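Local coordinates for probable enoyl-CoA hydratase/isomerase (Mycobacterium abscessus, PDB 3SWX), which probably catalyses the hydration or isomerisation of enoyl-CoA thioesters, at residues Ala108-Glu119 against Ile128-Glu139. Sequence-based numbering, arbitrary orientation.
Sequences AVHGKVLTLGIE and IADETATFAQLE
Two successive turns of the crotonase fold's repeated beta-beta-alpha spiral meet here in parallel beta pairing, leading to a likely active site where the carboxylates of Glu-119 and Glu-139 come together, their planes 76° apart. Glu-119 OE2 lies 3.7 Å from Glu-139 OE2. Both accept from one water at unusually short range, an arrangement consistent with the paired glutamates that hold the reactive water in enoyl-CoA hydratases. Gln-137, bent at chi2 (81°), sends NE2 to Glu-139 OE1 at 3.0 Å, with the acceptor almost in the amide plane, steadying that carboxylate. Thr-115 CB packs against Glu-139 OE2 at 3.4 Å.

Behind the site, Val-113 N reaches Thr-134 O (2.7 Å) and Thr-115 N reaches Ala-136 O (3.0 Å). Beta-branched Val-113 lies alongside Phe-135, Val-113 CB being 3.5 Å from Phe-135 CD2. Ile-118 CG1 meets the ring's edge; such apolar bulk suits a buried face. At the Asx turn, Thr-132 N and OG1 both donate to Asp-130 OD1, and OG1 accepts from Gly-111 N (3.1 Å); Gly-111 readily adopts the positive phi required.

Gly-148 and Ala-150 backbone nitrogens bind Glu-119 OE1. Strands 112-114 and 134-136 form a small sheet with 173-174, where the Phe-173 ring meets Phe-135; after a two-residue register shift, 105-109 and 126-130 pair in the larger sheet, under helix 193-205.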
ATOM      1  N   ALA B 108      16.041  14.392   3.015  1.00 15.81           N
ATOM      2  CA  ALA B 108      15.453  15.651   3.456  1.00 15.65           C
ATOM      3  C   ALA B 108      15.306  16.554   2.238  1.00 15.67           C
ATOM      4  O   ALA B 108      16.297  16.857   1.584  1.00 14.41           O
ATOM      5  CB  ALA B 108      16.355  16.332   4.508  1.00 15.59           C
ATOM      6  N   VAL B 109      14.073  16.991   1.954  1.00 16.32           N
ATOM      7  CA  VAL B 109      13.776  17.758   0.752  1.00 16.18           C
ATOM      8  C   VAL B 109      13.181  19.136   1.067  1.00 17.28           C
ATOM      9  O   VAL B 109      12.542  19.343   2.091  1.00 16.95           O
ATOM     10  CB  VAL B 109      12.833  16.985  -0.263  1.00 16.60           C
ATOM     11  CG1 VAL B 109      13.420  15.599  -0.647  1.00 14.65           C
ATOM     12  CG2 VAL B 109      11.385  16.848   0.259  1.00 13.91           C
ATOM     13  N   HIS B 110      13.407  20.065   0.147  1.00 17.96           N
ATOM     14  CA  HIS B 110      12.863  21.415   0.205  1.00 18.56           C
ATOM     15  C   HIS B 110      12.843  21.969  -1.218  1.00 18.26           C
ATOM     16  O   HIS B 110      13.583  21.502  -2.068  1.00 17.08           O
ATOM     17  CB  HIS B 110      13.748  22.299   1.076  1.00 18.83           C
ATOM     18  CG  HIS B 110      15.047  22.681   0.430  1.00 20.90           C
ATOM     19  ND1 HIS B 110      16.044  21.767   0.160  1.00 19.54           N
ATOM     20  CD2 HIS B 110      15.505  23.880  -0.010  1.00 22.31           C
ATOM     21  CE1 HIS B 110      17.060  22.386  -0.413  1.00 21.08           C
ATOM     22  NE2 HIS B 110      16.760  23.669  -0.522  1.00 23.25           N
ATOM     23  N   GLY B 111      12.003  22.970  -1.462  1.00 19.26           N
ATOM     24  CA  GLY B 111      11.859  23.557  -2.804  1.00 19.96           C
ATOM     25  C   GLY B 111      11.368  22.533  -3.815  1.00 20.19           C
ATOM     26  O   GLY B 111      10.687  21.571  -3.456  1.00 18.85           O
ATOM     27  N   LYS B 112      11.729  22.720  -5.077  1.00 21.59           N
ATOM     28  CA  LYS B 112      11.349  21.758  -6.126  1.00 22.99           C
ATOM     29  C   LYS B 112      12.074  20.427  -6.040  1.00 22.59           C
ATOM     30  O   LYS B 112      13.323  20.352  -5.910  1.00 24.31           O
ATOM     31  CB  LYS B 112      11.557  22.353  -7.514  1.00 23.98           C
ATOM     32  CG  LYS B 112      10.622  23.522  -7.764  1.00 26.38           C
ATOM     33  CD  LYS B 112      10.715  24.019  -9.200  1.00 30.69           C
ATOM     34  CE  LYS B 112       9.709  25.128  -9.469  1.00 31.81           C
ATOM     35  NZ  LYS B 112       9.641  25.366 -10.933  1.00 35.21           N
ATOM     36  N   VAL B 113      11.279  19.374  -6.110  1.00 21.40           N
ATOM     37  CA  VAL B 113      11.767  18.029  -6.172  1.00 20.34           C
ATOM     38  C   VAL B 113      11.234  17.499  -7.514  1.00 20.40           C
ATOM     39  O   VAL B 113      10.039  17.118  -7.628  1.00 20.53           O
ATOM     40  CB  VAL B 113      11.248  17.203  -4.976  1.00 20.04           C
ATOM     41  CG1 VAL B 113      11.753  15.756  -5.052  1.00 19.53           C
ATOM     42  CG2 VAL B 113      11.671  17.850  -3.645  1.00 18.60           C
ATOM     43  N   LEU B 114      12.079  17.521  -8.547  1.00 19.30           N
ATOM     44  CA  LEU B 114      11.635  17.101  -9.863  1.00 19.06           C
ATOM     45  C   LEU B 114      12.168  15.733 -10.220  1.00 18.33           C
ATOM     46  O   LEU B 114      13.275  15.389  -9.836  1.00 18.58           O
ATOM     47  CB  LEU B 114      12.075  18.094 -10.941  1.00 20.05           C
ATOM     48  CG  LEU B 114      11.775  19.575 -10.687  1.00 20.56           C
ATOM     49  CD1 LEU B 114      12.438  20.453 -11.780  1.00 20.27           C
ATOM     50  CD2 LEU B 114      10.287  19.793 -10.600  1.00 17.86           C
ATOM     51  N   THR B 115      11.367  14.997 -10.993  1.00 17.66           N
ATOM     52  CA  THR B 115      11.773  13.786 -11.683  1.00 17.45           C
ATOM     53  C   THR B 115      12.580  12.826 -10.780  1.00 17.51           C
ATOM     54  O   THR B 115      12.030  12.207  -9.861  1.00 16.80           O
ATOM     55  CB  THR B 115      12.528  14.150 -13.013  1.00 17.46           C
ATOM     56  OG1 THR B 115      13.700  14.912 -12.716  1.00 18.02           O
ATOM     57  CG2 THR B 115      11.639  14.965 -13.956  1.00 16.40           C
ATOM     58  N   LEU B 116      13.889  12.749 -11.014  1.00 18.59           N
ATOM     59  CA  LEU B 116      14.771  11.839 -10.273  1.00 18.96           C
ATOM     60  C   LEU B 116      14.791  12.110  -8.780  1.00 18.61           C
ATOM     61  O   LEU B 116      15.065  11.206  -7.991  1.00 19.25           O
ATOM     62  CB  LEU B 116      16.205  11.916 -10.796  1.00 19.46           C
ATOM     63  CG  LEU B 116      16.567  11.170 -12.058  1.00 20.67           C
ATOM     64  CD1 LEU B 116      18.064  11.444 -12.349  1.00 23.62           C
ATOM     65  CD2 LEU B 116      16.289   9.658 -11.934  1.00 22.29           C
ATOM     66  N   GLY B 117      14.503  13.349  -8.388  1.00 18.40           N
ATOM     67  CA  GLY B 117      14.431  13.704  -6.973  1.00 17.38           C
ATOM     68  C   GLY B 117      13.332  12.970  -6.216  1.00 16.07           C
ATOM     69  O   GLY B 117      13.514  12.556  -5.079  1.00 14.64           O
ATOM     70  N   ILE B 118      12.166  12.875  -6.844  1.00 16.04           N
ATOM     71  CA  ILE B 118      11.027  12.116  -6.308  1.00 15.32           C
ATOM     72  C   ILE B 118      11.462  10.672  -6.121  1.00 14.83           C
ATOM     73  O   ILE B 118      11.193  10.049  -5.090  1.00 14.74           O
ATOM     74  CB  ILE B 118       9.814  12.149  -7.257  1.00 14.77           C
ATOM     75  CG1 ILE B 118       9.275  13.583  -7.417  1.00 16.47           C
ATOM     76  CG2 ILE B 118       8.704  11.279  -6.719  1.00 15.97           C
ATOM     77  CD1 ILE B 118       8.071  13.727  -8.377  1.00 14.23           C
ATOM     78  N   GLU B 119      12.199  10.177  -7.107  1.00 15.07           N
ATOM     79  CA  GLU B 119      12.636   8.790  -7.133  1.00 14.72           C
ATOM     80  C   GLU B 119      13.735   8.503  -6.107  1.00 15.09           C
ATOM     81  O   GLU B 119      13.794   7.391  -5.556  1.00 14.68           O
ATOM     82  CB  GLU B 119      13.025   8.410  -8.562  1.00 14.74           C
ATOM     83  CG  GLU B 119      11.788   8.308  -9.458  1.00 14.88           C
ATOM     84  CD  GLU B 119      12.110   8.053 -10.917  1.00 16.67           C
ATOM     85  OE1 GLU B 119      11.544   7.106 -11.497  1.00 16.57           O
ATOM     86  OE2 GLU B 119      12.944   8.799 -11.482  1.00 18.25           O
ATOM     87  N   ILE B 128      11.792  13.448   4.872  1.00 14.02           N
ATOM     88  CA  ILE B 128      11.365  14.622   5.603  1.00 14.60           C
ATOM     89  C   ILE B 128      11.348  15.791   4.636  1.00 15.12           C
ATOM     90  O   ILE B 128      12.343  16.020   3.927  1.00 14.16           O
ATOM     91  CB  ILE B 128      12.339  14.969   6.738  1.00 14.57           C
ATOM     92  CG1 ILE B 128      12.571  13.758   7.646  1.00 14.20           C
ATOM     93  CG2 ILE B 128      11.829  16.205   7.508  1.00 15.22           C
ATOM     94  CD1 ILE B 128      11.319  13.261   8.385  1.00 16.23           C
ATOM     95  N   ALA B 129      10.238  16.536   4.642  1.00 15.07           N
ATOM     96  CA  ALA B 129      10.095  17.742   3.833  1.00 15.97           C
ATOM     97  C   ALA B 129       9.952  19.007   4.690  1.00 16.57           C
ATOM     98  O   ALA B 129       9.313  18.975   5.752  1.00 17.41           O
ATOM     99  CB  ALA B 129       8.880  17.591   2.903  1.00 15.44           C
ATOM    100  N   ASP B 130      10.547  20.127   4.259  1.00 17.32           N
ATOM    101  CA  ASP B 130      10.157  21.399   4.838  1.00 18.54           C
ATOM    102  C   ASP B 130       8.887  21.870   4.117  1.00 19.51           C
ATOM    103  O   ASP B 130       8.528  21.336   3.062  1.00 17.97           O
ATOM    104  CB  ASP B 130      11.318  22.443   4.916  1.00 19.45           C
ATOM    105  CG  ASP B 130      11.459  23.322   3.674  1.00 19.70           C
ATOM    106  OD1 ASP B 130      10.862  23.032   2.613  1.00 20.10           O
ATOM    107  OD2 ASP B 130      12.198  24.325   3.777  1.00 19.69           O
ATOM    108  N   GLU B 131       8.209  22.861   4.695  1.00 20.70           N
ATOM    109  CA  GLU B 131       6.908  23.316   4.175  1.00 21.59           C
ATOM    110  C   GLU B 131       6.923  23.856   2.733  1.00 21.11           C
ATOM    111  O   GLU B 131       5.865  23.955   2.095  1.00 22.19           O
ATOM    112  CB  GLU B 131       6.259  24.317   5.145  1.00 22.52           C
ATOM    113  CG  GLU B 131       7.135  25.499   5.530  1.00 27.12           C
ATOM    114  CD  GLU B 131       6.549  26.341   6.671  1.00 31.40           C
ATOM    115  OE1 GLU B 131       5.297  26.391   6.792  1.00 33.54           O
ATOM    116  OE2 GLU B 131       7.351  26.953   7.429  1.00 33.54           O
ATOM    117  N   THR B 132       8.097  24.182   2.198  1.00 20.22           N
ATOM    118  CA  THR B 132       8.184  24.706   0.832  1.00 20.11           C
ATOM    119  C   THR B 132       8.251  23.614  -0.230  1.00 19.03           C
ATOM    120  O   THR B 132       8.170  23.919  -1.399  1.00 19.45           O
ATOM    121  CB  THR B 132       9.447  25.590   0.614  1.00 20.32           C
ATOM    122  OG1 THR B 132      10.622  24.761   0.607  1.00 20.09           O
ATOM    123  CG2 THR B 132       9.577  26.639   1.698  1.00 21.35           C
ATOM    124  N   ALA B 133       8.446  22.354   0.150  1.00 18.04           N
ATOM    125  CA  ALA B 133       8.691  21.315  -0.853  1.00 17.80           C
ATOM    126  C   ALA B 133       7.537  21.218  -1.852  1.00 17.34           C
ATOM    127  O   ALA B 133       6.379  21.160  -1.453  1.00 17.43           O
ATOM    128  CB  ALA B 133       8.927  19.966  -0.192  1.00 16.93           C
ATOM    129  N   THR B 134       7.857  21.259  -3.145  1.00 17.57           N
ATOM    130  CA  THR B 134       6.914  20.821  -4.189  1.00 17.86           C
ATOM    131  C   THR B 134       7.525  19.709  -5.046  1.00 17.53           C
ATOM    132  O   THR B 134       8.748  19.542  -5.087  1.00 18.19           O
ATOM    133  CB  THR B 134       6.453  21.953  -5.110  1.00 18.13           C
ATOM    134  OG1 THR B 134       7.571  22.446  -5.835  1.00 20.20           O
ATOM    135  CG2 THR B 134       5.784  23.073  -4.337  1.00 18.46           C
ATOM    136  N   PHE B 135       6.662  18.969  -5.741  1.00 17.03           N
ATOM    137  CA  PHE B 135       7.057  17.766  -6.483  1.00 16.42           C
ATOM    138  C   PHE B 135       6.428  17.725  -7.884  1.00 16.22           C
ATOM    139  O   PHE B 135       5.254  18.050  -8.056  1.00 16.39           O
ATOM    140  CB  PHE B 135       6.627  16.502  -5.722  1.00 15.58           C
ATOM    141  CG  PHE B 135       7.114  16.447  -4.299  1.00 16.01           C
ATOM    142  CD1 PHE B 135       6.418  17.097  -3.291  1.00 15.33           C
ATOM    143  CD2 PHE B 135       8.251  15.737  -3.963  1.00 16.15           C
ATOM    144  CE1 PHE B 135       6.869  17.068  -1.990  1.00 16.08           C
ATOM    145  CE2 PHE B 135       8.700  15.691  -2.651  1.00 16.55           C
ATOM    146  CZ  PHE B 135       8.010  16.358  -1.664  1.00 15.79           C
ATOM    147  N   ALA B 136       7.197  17.291  -8.875  1.00 16.30           N
ATOM    148  CA  ALA B 136       6.649  17.084 -10.217  1.00 16.46           C
ATOM    149  C   ALA B 136       7.384  15.999 -11.007  1.00 17.00           C
ATOM    150  O   ALA B 136       8.608  16.083 -11.243  1.00 17.15           O
ATOM    151  CB  ALA B 136       6.623  18.400 -10.995  1.00 16.91           C
ATOM    152  N   GLN B 137       6.605  15.000 -11.437  1.00 16.99           N
ATOM    153  CA  GLN B 137       7.089  13.891 -12.218  1.00 16.71           C
ATOM    154  C   GLN B 137       6.951  14.285 -13.701  1.00 17.29           C
ATOM    155  O   GLN B 137       6.010  13.868 -14.408  1.00 16.10           O
ATOM    156  CB  GLN B 137       6.291  12.631 -11.858  1.00 17.22           C
ATOM    157  CG  GLN B 137       6.981  11.317 -12.180  1.00 19.28           C
ATOM    158  CD  GLN B 137       8.007  10.902 -11.143  1.00 20.25           C
ATOM    159  OE1 GLN B 137       7.651  10.442 -10.052  1.00 24.38           O
ATOM    160  NE2 GLN B 137       9.285  11.038 -11.484  1.00 21.13           N
ATOM    161  N   LEU B 138       7.919  15.079 -14.165  1.00 16.42           N
ATOM    162  CA  LEU B 138       7.837  15.751 -15.453  1.00 17.56           C
ATOM    163  C   LEU B 138       8.159  14.902 -16.697  1.00 18.04           C
ATOM    164  O   LEU B 138       8.022  15.384 -17.830  1.00 18.23           O
ATOM    165  CB  LEU B 138       8.751  16.997 -15.442  1.00 17.48           C
ATOM    166  CG  LEU B 138       8.372  18.142 -14.492  1.00 18.09           C
ATOM    167  CD1 LEU B 138       9.484  19.200 -14.463  1.00 19.97           C
ATOM    168  CD2 LEU B 138       7.033  18.804 -14.870  1.00 18.95           C
ATOM    169  N   GLU B 139       8.594  13.660 -16.502  1.00 17.91           N
ATOM    170  CA  GLU B 139       9.152  12.865 -17.604  1.00 17.91           C
ATOM    171  C   GLU B 139       8.205  12.740 -18.793  1.00 17.58           C
ATOM    172  O   GLU B 139       8.612  13.011 -19.930  1.00 18.02           O
ATOM    173  CB  GLU B 139       9.604  11.473 -17.116  1.00 18.41           C
ATOM    174  CG  GLU B 139      10.825  11.482 -16.141  1.00 19.68           C
ATOM    175  CD  GLU B 139      10.435  11.560 -14.646  1.00 20.80           C
ATOM    176  OE1 GLU B 139       9.323  12.044 -14.310  1.00 18.42           O
ATOM    177  OE2 GLU B 139      11.264  11.139 -13.795  1.00 24.18           O
TER
HETATM  178  O   HOH W   1      12.996   9.332 -13.947  1.00 11.68           O